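Local coordinates for LPG0439 HIT-related domain-containing protein (Legionella pneumophila subsp. pneumophila, PDB 5L0L) that is of unknown function but carries a HIT-related domain, a fold shared with nucleotide-binding hydrolases and transferases, within a larger protein predicted to span the membrane, at residues L6-S11 and G119-P124; S65-P70 and P124-L129. All blocks are in the same frame, centred on the assembly; numbering follows the deposited sequence.

In the fold
Contacts 1 and 2 lie on the same side of the chain's centre, with their own centres about 10 Å apart. They share Pro124, which meets Tyr10 in contact 1 and Phe67 in contact 2. Tyr10 also joins the two directly. Its OH lies 3.0 Å from Asn68 ND2, a probable hydrogen bond, and its ring meets that of Phe67 edge-to-face. One bound sulfate, probably from the crystallisation liquor, lies near the 119-129 chain. His128 binds it, together with His130 and the backbone N of Gly103 and Asn105. The Glu123 side chain only comes near, at about 4 Å between nearest atoms of Glu123 and the sulfate. This anion site may mark the pocket of the HIT-like fold.

Contact 1 (L6-S11 and G119-P124); sequences LKHEYS and GSEEEP
Tyr10 meets the 119-124 loop with both its hydroxyl and its ring. Tyr10 OH donates to Ser120 O at 2.8 Å. The acceptor lies at the ring edge, in the ring plane, while the hydroxyl stands 39° out of the Ser120 carbonyl plane. Pro124 packs over one ring face. Its CB is 3.9 Å from the Tyr10 centroid, displaced toward the rim near CZ, in a CH-pi contact. On the opposite face, His8 ND1 sits 3.5 Å above the Tyr10 plane, over the ring centre.

His8 in turn touches Glu121, with CD2 3.1 Å from OE2. The two side chains cross at about a right angle. Glu121 starts away from segment 6-11, but its chain bends at chi2 (-89°), and the carboxylate comes back to the imidazole. Leu6 places CD2 against the backbone, 3.4 Å from Ser120 C. Leu6 CB packs beside Gly119, whose backbone angles call for glycine.

Within the 119-124 loop, Ser120 OG accepts from Glu123 N at 3.0 Å, an ST motif, and Ser120 N donates to Glu123 O. With Asn68 as its other partner, the Tyr10 hydroxyl is held from two segments.

The two segments leave neighbouring parallel strands, 3-5 and 115-118, and Leu6 still shares a backbone hydrogen bond with Ile118. Beyond Pro124 the chain runs on into strand 128-134 of the antiparallel sheet.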
ATOM      1  N   LEU A   6     -15.721 -11.903 -12.564  1.00 31.64           N
ATOM      2  CA  LEU A   6     -17.165 -11.808 -12.734  1.00 33.96           C
ATOM      3  C   LEU A   6     -17.514 -11.008 -13.992  1.00 36.62           C
ATOM      4  O   LEU A   6     -16.887  -9.985 -14.288  1.00 35.39           O
ATOM      5  CB  LEU A   6     -17.824 -11.145 -11.522  1.00 33.00           C
ATOM      6  CG  LEU A   6     -19.358 -11.196 -11.459  1.00 34.52           C
ATOM      7  CD1 LEU A   6     -19.851 -12.589 -11.096  1.00 36.36           C
ATOM      8  CD2 LEU A   6     -19.899 -10.164 -10.482  1.00 34.37           C
ATOM      9  N   LYS A   7     -18.492 -11.503 -14.741  1.00 41.47           N
ATOM     10  CA  LYS A   7     -19.086 -10.743 -15.859  1.00 45.59           C
ATOM     11  C   LYS A   7     -20.446 -10.287 -15.387  1.00 45.15           C
ATOM     12  O   LYS A   7     -21.292 -11.121 -15.066  1.00 45.29           O
ATOM     13  CB  LYS A   7     -19.220 -11.598 -17.124  1.00 51.74           C
ATOM     14  CG  LYS A   7     -18.008 -11.586 -18.054  1.00 56.38           C
ATOM     15  CD  LYS A   7     -16.900 -12.506 -17.554  1.00 57.80           C
ATOM     16  CE  LYS A   7     -15.550 -12.222 -18.214  1.00 60.51           C
ATOM     17  NZ  LYS A   7     -14.460 -12.992 -17.542  1.00 59.29           N
ATOM     18  N   HIS A   8     -20.642  -8.972 -15.326  1.00 45.56           N
ATOM     19  CA  HIS A   8     -21.840  -8.383 -14.733  1.00 47.08           C
ATOM     20  C   HIS A   8     -22.049  -6.914 -15.146  1.00 48.05           C
ATOM     21  O   HIS A   8     -21.093  -6.173 -15.348  1.00 46.61           O
ATOM     22  CB  HIS A   8     -21.777  -8.479 -13.207  1.00 46.51           C
ATOM     23  CG  HIS A   8     -23.064  -8.122 -12.531  1.00 48.78           C
ATOM     24  ND1 HIS A   8     -23.309  -6.868 -12.008  1.00 49.67           N
ATOM     25  CD2 HIS A   8     -24.190  -8.842 -12.325  1.00 51.21           C
ATOM     26  CE1 HIS A   8     -24.525  -6.839 -11.492  1.00 50.57           C
ATOM     27  NE2 HIS A   8     -25.079  -8.024 -11.671  1.00 52.72           N
ATOM     28  N   GLU A   9     -23.318  -6.525 -15.253  1.00 50.44           N
ATOM     29  CA  GLU A   9     -23.749  -5.188 -15.674  1.00 51.77           C
ATOM     30  C   GLU A   9     -24.240  -4.428 -14.429  1.00 50.08           C
ATOM     31  O   GLU A   9     -25.203  -4.853 -13.791  1.00 49.77           O
ATOM     32  CB  GLU A   9     -24.867  -5.342 -16.723  1.00 56.29           C
ATOM     33  CG  GLU A   9     -25.811  -4.158 -16.926  1.00 59.01           C
ATOM     34  CD  GLU A   9     -25.253  -3.105 -17.864  1.00 62.75           C
ATOM     35  OE1 GLU A   9     -24.124  -2.617 -17.604  1.00 63.91           O
ATOM     36  OE2 GLU A   9     -25.953  -2.761 -18.849  1.00 64.39           O
ATOM     37  N   TYR A  10     -23.567  -3.327 -14.079  1.00 48.68           N
ATOM     38  CA  TYR A  10     -23.937  -2.505 -12.914  1.00 48.77           C
ATOM     39  C   TYR A  10     -24.734  -1.278 -13.378  1.00 51.76           C
ATOM     40  O   TYR A  10     -24.415  -0.687 -14.412  1.00 51.98           O
ATOM     41  CB  TYR A  10     -22.671  -2.065 -12.136  1.00 47.01           C
ATOM     42  CG  TYR A  10     -21.789  -3.227 -11.670  1.00 43.96           C
ATOM     43  CD1 TYR A  10     -20.809  -3.771 -12.516  1.00 42.18           C
ATOM     44  CD2 TYR A  10     -21.953  -3.800 -10.394  1.00 42.70           C
ATOM     45  CE1 TYR A  10     -20.020  -4.838 -12.105  1.00 39.83           C
ATOM     46  CE2 TYR A  10     -21.160  -4.869  -9.972  1.00 41.07           C
ATOM     47  CZ  TYR A  10     -20.201  -5.382 -10.831  1.00 39.40           C
ATOM     48  OH  TYR A  10     -19.420  -6.433 -10.433  1.00 37.47           O
ATOM     49  N   SER A  11     -25.769  -0.893 -12.626  1.00 55.44           N
ATOM     50  CA  SER A  11     -26.553   0.321 -12.950  1.00 58.63           C
ATOM     51  C   SER A  11     -25.686   1.578 -12.970  1.00 59.78           C
ATOM     52  O   SER A  11     -24.717   1.657 -12.215  1.00 59.50           O
ATOM     53  CB  SER A  11     -27.675   0.544 -11.932  1.00 61.17           C
ATOM     54  OG  SER A  11     -28.620  -0.500 -11.990  1.00 62.60           O
ATOM     55  N   GLY A 119     -14.700  -9.786  -8.310  1.00 25.58           N
ATOM     56  CA  GLY A 119     -15.926  -9.074  -8.566  1.00 26.84           C
ATOM     57  C   GLY A 119     -17.094  -9.755  -7.901  1.00 28.18           C
ATOM     58  O   GLY A 119     -17.100 -10.973  -7.752  1.00 28.34           O
ATOM     59  N   SER A 120     -18.069  -8.959  -7.478  1.00 29.72           N
ATOM     60  CA  SER A 120     -19.334  -9.466  -6.940  1.00 32.38           C
ATOM     61  C   SER A 120     -20.483  -8.626  -7.493  1.00 35.25           C
ATOM     62  O   SER A 120     -20.274  -7.533  -8.014  1.00 33.93           O
ATOM     63  CB  SER A 120     -19.375  -9.420  -5.403  1.00 32.86           C
ATOM     64  OG  SER A 120     -19.457  -8.085  -4.911  1.00 33.25           O
ATOM     65  N   GLU A 121     -21.690  -9.154  -7.326  1.00 40.66           N
ATOM     66  CA  GLU A 121     -22.932  -8.508  -7.766  1.00 45.43           C
ATOM     67  C   GLU A 121     -23.106  -7.162  -7.047  1.00 45.32           C
ATOM     68  O   GLU A 121     -23.509  -6.178  -7.667  1.00 46.03           O
ATOM     69  CB  GLU A 121     -24.157  -9.395  -7.466  1.00 51.37           C
ATOM     70  CG  GLU A 121     -24.117 -10.850  -7.954  1.00 55.43           C
ATOM     71  CD  GLU A 121     -24.655 -11.042  -9.363  1.00 60.48           C
ATOM     72  OE1 GLU A 121     -25.897 -11.062  -9.549  1.00 64.98           O
ATOM     73  OE2 GLU A 121     -23.829 -11.211 -10.288  1.00 64.15           O
ATOM     74  N   GLU A 122     -22.760  -7.130  -5.752  1.00 45.19           N
ATOM     75  CA  GLU A 122     -22.901  -5.919  -4.908  1.00 45.25           C
ATOM     76  C   GLU A 122     -21.786  -4.901  -5.111  1.00 40.90           C
ATOM     77  O   GLU A 122     -21.990  -3.709  -4.913  1.00 40.60           O
ATOM     78  CB  GLU A 122     -22.924  -6.274  -3.412  1.00 49.64           C
ATOM     79  CG  GLU A 122     -23.902  -7.376  -3.014  1.00 54.71           C
ATOM     80  CD  GLU A 122     -23.218  -8.721  -2.804  1.00 57.22           C
ATOM     81  OE1 GLU A 122     -22.961  -9.059  -1.619  1.00 61.92           O
ATOM     82  OE2 GLU A 122     -22.924  -9.429  -3.809  1.00 56.65           O
ATOM     83  N   GLU A 123     -20.600  -5.371  -5.492  1.00 36.79           N
ATOM     84  CA  GLU A 123     -19.439  -4.503  -5.568  1.00 34.58           C
ATOM     85  C   GLU A 123     -18.502  -4.941  -6.713  1.00 31.16           C
ATOM     86  O   GLU A 123     -17.940  -6.045  -6.667  1.00 30.42           O
ATOM     87  CB  GLU A 123     -18.733  -4.557  -4.200  1.00 36.22           C
ATOM     88  CG  GLU A 123     -17.473  -3.716  -4.082  1.00 37.67           C
ATOM     89  CD  GLU A 123     -16.963  -3.608  -2.650  1.00 39.88           C
ATOM     90  OE1 GLU A 123     -17.723  -3.907  -1.688  1.00 43.45           O
ATOM     91  OE2 GLU A 123     -15.794  -3.219  -2.481  1.00 40.20           O
ATOM     92  N   PRO A 124     -18.322  -4.090  -7.733  1.00 28.69           N
ATOM     93  CA  PRO A 124     -17.330  -4.463  -8.748  1.00 27.16           C
ATOM     94  C   PRO A 124     -15.930  -4.428  -8.140  1.00 25.23           C
ATOM     95  O   PRO A 124     -15.700  -3.693  -7.163  1.00 25.05           O
ATOM     96  CB  PRO A 124     -17.469  -3.380  -9.807  1.00 28.43           C
ATOM     97  CG  PRO A 124     -18.073  -2.212  -9.101  1.00 29.05           C
ATOM     98  CD  PRO A 124     -18.959  -2.794  -8.032  1.00 29.06           C
TER

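Contact 2 (S65-P70 and P124-L129). With SO4 (sulfate ion), chain C.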
ATOM      1  N   SER A  65     -15.725  -0.299 -18.043  1.00 30.49           N
ATOM      2  CA  SER A  65     -14.686  -1.051 -18.734  1.00 30.05           C
ATOM      3  C   SER A  65     -13.470  -1.289 -17.819  1.00 28.46           C
ATOM      4  O   SER A  65     -12.660  -2.137 -18.119  1.00 27.43           O
ATOM      5  CB  SER A  65     -14.220  -0.356 -20.006  1.00 30.87           C
ATOM      6  OG  SER A  65     -13.537   0.847 -19.701  1.00 30.48           O
ATOM      7  N   ALA A  66     -13.348  -0.503 -16.743  1.00 27.70           N
ATOM      8  CA  ALA A  66     -12.275  -0.694 -15.749  1.00 26.85           C
ATOM      9  C   ALA A  66     -12.677  -1.529 -14.522  1.00 26.35           C
ATOM     10  O   ALA A  66     -11.932  -1.522 -13.503  1.00 25.98           O
ATOM     11  CB  ALA A  66     -11.742   0.661 -15.314  1.00 26.71           C
ATOM     12  N   PHE A  67     -13.805  -2.245 -14.596  1.00 26.03           N
ATOM     13  CA  PHE A  67     -14.223  -3.185 -13.562  1.00 25.74           C
ATOM     14  C   PHE A  67     -13.853  -4.598 -13.926  1.00 25.86           C
ATOM     15  O   PHE A  67     -13.801  -4.963 -15.114  1.00 26.24           O
ATOM     16  CB  PHE A  67     -15.740  -3.191 -13.342  1.00 26.05           C
ATOM     17  CG  PHE A  67     -16.336  -1.896 -12.863  1.00 26.28           C
ATOM     18  CD1 PHE A  67     -15.590  -0.924 -12.184  1.00 25.84           C
ATOM     19  CD2 PHE A  67     -17.707  -1.665 -13.052  1.00 26.85           C
ATOM     20  CE1 PHE A  67     -16.195   0.250 -11.747  1.00 25.90           C
ATOM     21  CE2 PHE A  67     -18.306  -0.496 -12.622  1.00 26.98           C
ATOM     22  CZ  PHE A  67     -17.550   0.461 -11.949  1.00 26.62           C
ATOM     23  N   ASN A  68     -13.590  -5.418 -12.910  1.00 25.35           N
ATOM     24  CA  ASN A  68     -13.521  -6.877 -13.075  1.00 25.38           C
ATOM     25  C   ASN A  68     -12.583  -7.344 -14.189  1.00 25.70           C
ATOM     26  O   ASN A  68     -12.972  -8.113 -15.079  1.00 25.59           O
ATOM     27  CB  ASN A  68     -14.952  -7.436 -13.274  1.00 25.95           C
ATOM     28  CG  ASN A  68     -15.888  -7.080 -12.119  1.00 26.35           C
ATOM     29  OD1 ASN A  68     -15.453  -6.780 -11.004  1.00 26.30           O
ATOM     30  ND2 ASN A  68     -17.171  -7.111 -12.374  1.00 26.86           N
ATOM     31  N   ARG A  69     -11.338  -6.899 -14.126  1.00 24.99           N
ATOM     32  CA  ARG A  69     -10.367  -7.298 -15.115  1.00 25.53           C
ATOM     33  C   ARG A  69      -8.967  -7.122 -14.559  1.00 25.44           C
ATOM     34  O   ARG A  69      -8.786  -6.367 -13.573  1.00 25.09           O
ATOM     35  CB  ARG A  69     -10.545  -6.490 -16.401  1.00 25.61           C
ATOM     36  CG  ARG A  69     -10.333  -4.985 -16.292  1.00 25.28           C
ATOM     37  CD  ARG A  69     -10.077  -4.397 -17.682  1.00 25.67           C
ATOM     38  NE  ARG A  69      -9.968  -2.935 -17.724  1.00 25.41           N
ATOM     39  CZ  ARG A  69      -8.857  -2.236 -17.479  1.00 24.75           C
ATOM     40  NH1 ARG A  69      -7.715  -2.848 -17.113  1.00 24.21           N
ATOM     41  NH2 ARG A  69      -8.874  -0.907 -17.624  1.00 24.38           N
ATOM     42  N   PRO A  70      -7.982  -7.762 -15.197  1.00 25.56           N
ATOM     43  CA  PRO A  70      -6.617  -7.416 -14.872  1.00 24.95           C
ATOM     44  C   PRO A  70      -6.311  -5.955 -15.173  1.00 24.32           C
ATOM     45  O   PRO A  70      -6.844  -5.370 -16.156  1.00 24.47           O
ATOM     46  CB  PRO A  70      -5.775  -8.314 -15.825  1.00 25.94           C
ATOM     47  CG  PRO A  70      -6.679  -9.458 -16.169  1.00 26.34           C
ATOM     48  CD  PRO A  70      -8.045  -8.832 -16.235  1.00 26.37           C
ATOM     49  N   PRO A 124     -18.322  -4.090  -7.733  1.00 28.69           N
ATOM     50  CA  PRO A 124     -17.330  -4.463  -8.748  1.00 27.16           C
ATOM     51  C   PRO A 124     -15.930  -4.428  -8.140  1.00 25.23           C
ATOM     52  O   PRO A 124     -15.700  -3.693  -7.163  1.00 25.05           O
ATOM     53  CB  PRO A 124     -17.469  -3.380  -9.807  1.00 28.43           C
ATOM     54  CG  PRO A 124     -18.073  -2.212  -9.101  1.00 29.05           C
ATOM     55  CD  PRO A 124     -18.959  -2.794  -8.032  1.00 29.06           C
ATOM     56  N   SER A 125     -15.024  -5.230  -8.693  1.00 25.04           N
ATOM     57  CA  SER A 125     -13.619  -5.087  -8.412  1.00 23.77           C
ATOM     58  C   SER A 125     -13.104  -3.887  -9.216  1.00 22.83           C
ATOM     59  O   SER A 125     -13.260  -3.835 -10.446  1.00 22.67           O
ATOM     60  CB  SER A 125     -12.861  -6.366  -8.754  1.00 23.92           C
ATOM     61  OG  SER A 125     -11.456  -6.180  -8.681  1.00 23.40           O
HETATM   62  N   MSE A 126     -12.534  -2.918  -8.497  1.00 21.58           N
HETATM   63  CA  MSE A 126     -11.953  -1.711  -9.075  1.00 21.15           C
HETATM   64  C   MSE A 126     -10.526  -1.625  -8.631  1.00 20.30           C
HETATM   65  O   MSE A 126     -10.176  -2.117  -7.536  1.00 20.10           O
HETATM   66  CB  MSE A 126     -12.671  -0.480  -8.533  1.00 21.45           C
HETATM   67  CG  MSE A 126     -14.137  -0.448  -8.869  1.00 22.20           C
HETATM   68 SE   MSE A 126     -14.895   1.092  -7.856  0.75 22.06          SE
HETATM   69  CE  MSE A 126     -15.659   0.018  -6.435  1.00 23.09           C
ATOM     70  N   LEU A 127      -9.664  -1.020  -9.430  1.00 19.55           N
ATOM     71  CA  LEU A 127      -8.280  -0.773  -8.989  1.00 18.95           C
ATOM     72  C   LEU A 127      -8.323   0.409  -8.007  1.00 18.10           C
ATOM     73  O   LEU A 127      -8.703   1.502  -8.369  1.00 17.68           O
ATOM     74  CB  LEU A 127      -7.373  -0.452 -10.158  1.00 19.49           C
ATOM     75  CG  LEU A 127      -5.914  -0.096  -9.852  1.00 19.58           C
ATOM     76  CD1 LEU A 127      -5.190  -1.244  -9.190  1.00 19.56           C
ATOM     77  CD2 LEU A 127      -5.224   0.360 -11.131  1.00 20.23           C
ATOM     78  N   HIS A 128      -7.995   0.147  -6.752  1.00 17.33           N
ATOM     79  CA  HIS A 128      -8.145   1.190  -5.720  1.00 16.75           C
ATOM     80  C   HIS A 128      -7.334   0.845  -4.511  1.00 16.04           C
ATOM     81  O   HIS A 128      -7.030  -0.326  -4.283  1.00 16.04           O
ATOM     82  CB  HIS A 128      -9.629   1.416  -5.342  1.00 16.96           C
ATOM     83  CG  HIS A 128     -10.231   0.328  -4.500  1.00 17.21           C
ATOM     84  ND1 HIS A 128     -10.450  -0.954  -4.968  1.00 17.75           N
ATOM     85  CD2 HIS A 128     -10.612   0.319  -3.199  1.00 17.32           C
ATOM     86  CE1 HIS A 128     -10.994  -1.687  -4.010  1.00 17.85           C
ATOM     87  NE2 HIS A 128     -11.096  -0.936  -2.920  1.00 17.65           N
ATOM     88  N   LEU A 129      -6.994   1.859  -3.716  1.00 15.32           N
ATOM     89  CA  LEU A 129      -6.330   1.623  -2.462  1.00 14.90           C
ATOM     90  C   LEU A 129      -6.826   2.599  -1.405  1.00 14.38           C
ATOM     91  O   LEU A 129      -7.487   3.587  -1.717  1.00 14.21           O
ATOM     92  CB  LEU A 129      -4.813   1.656  -2.585  1.00 15.06           C
ATOM     93  CG  LEU A 129      -4.057   2.909  -3.006  1.00 15.19           C
ATOM     94  CD1 LEU A 129      -3.947   3.930  -1.885  1.00 14.98           C
ATOM     95  CD2 LEU A 129      -2.662   2.524  -3.483  1.00 15.52           C
TER
HETATM   96  S   SO4 C 401     -11.475  -3.301  -0.038  1.00 23.22           S
HETATM   97  O1  SO4 C 401     -12.297  -2.222  -0.659  1.00 29.90           O
HETATM   98  O2  SO4 C 401     -12.118  -4.510  -0.541  1.00 24.66           O
HETATM   99  O3  SO4 C 401     -10.157  -2.951  -0.552  1.00 21.79           O
HETATM  100  O4  SO4 C 401     -11.797  -2.967   1.357  1.00 23.57           O
HETATM  101  O   HOH W   1     -10.915   0.393 -11.625  1.00 20.43           O
HETATM  102  O   HOH W   2     -10.740  -5.889 -11.336  1.00 22.02           O
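Asn68 and Ser125 pair without forming a regular strand: Asn68 N donates to Ser125 O at 2.9 Å, nearly straight at 165°. The Asn68 side chain adds a second bond, with OD1 accepting from Ser125 N at 2.8 Å. With Asn68 CG anti to the carbonyl carbon (chi1 -57°), the amide lies beside its own backbone N, and both meet Ser125. Ser125 is thus gripped at both its N-H and its carbonyl. Two waters extend the link, one from Ala66 O to Leu127 N, the other from Arg69 N to Ser125 OG.

Phe67 lies alongside Pro124 and selenomethionine Met126, all pointing the same way. Pro124 CB stands over the ring face, 3.8 Å from the Phe67 centroid, in a CH-pi contact. Met126 CG approaches the same ring obliquely, 3.6 Å from Phe67 CE1. Its selenium makes a Met-aromatic contact, also oblique.

Further along, His128 ND1 donates to Met126 O at 2.8 Å, which helps fix the imidazole's rotation. Its NE2 donates to sulfate O1 at 2.9 Å, with the anion at the ring edge. His128 and His130 alternate on strand 128-134. They recall part of the His-X-His-X-His motif of HIT proteins, which meets the substrate phosphate. The sulfate may occupy a similar place.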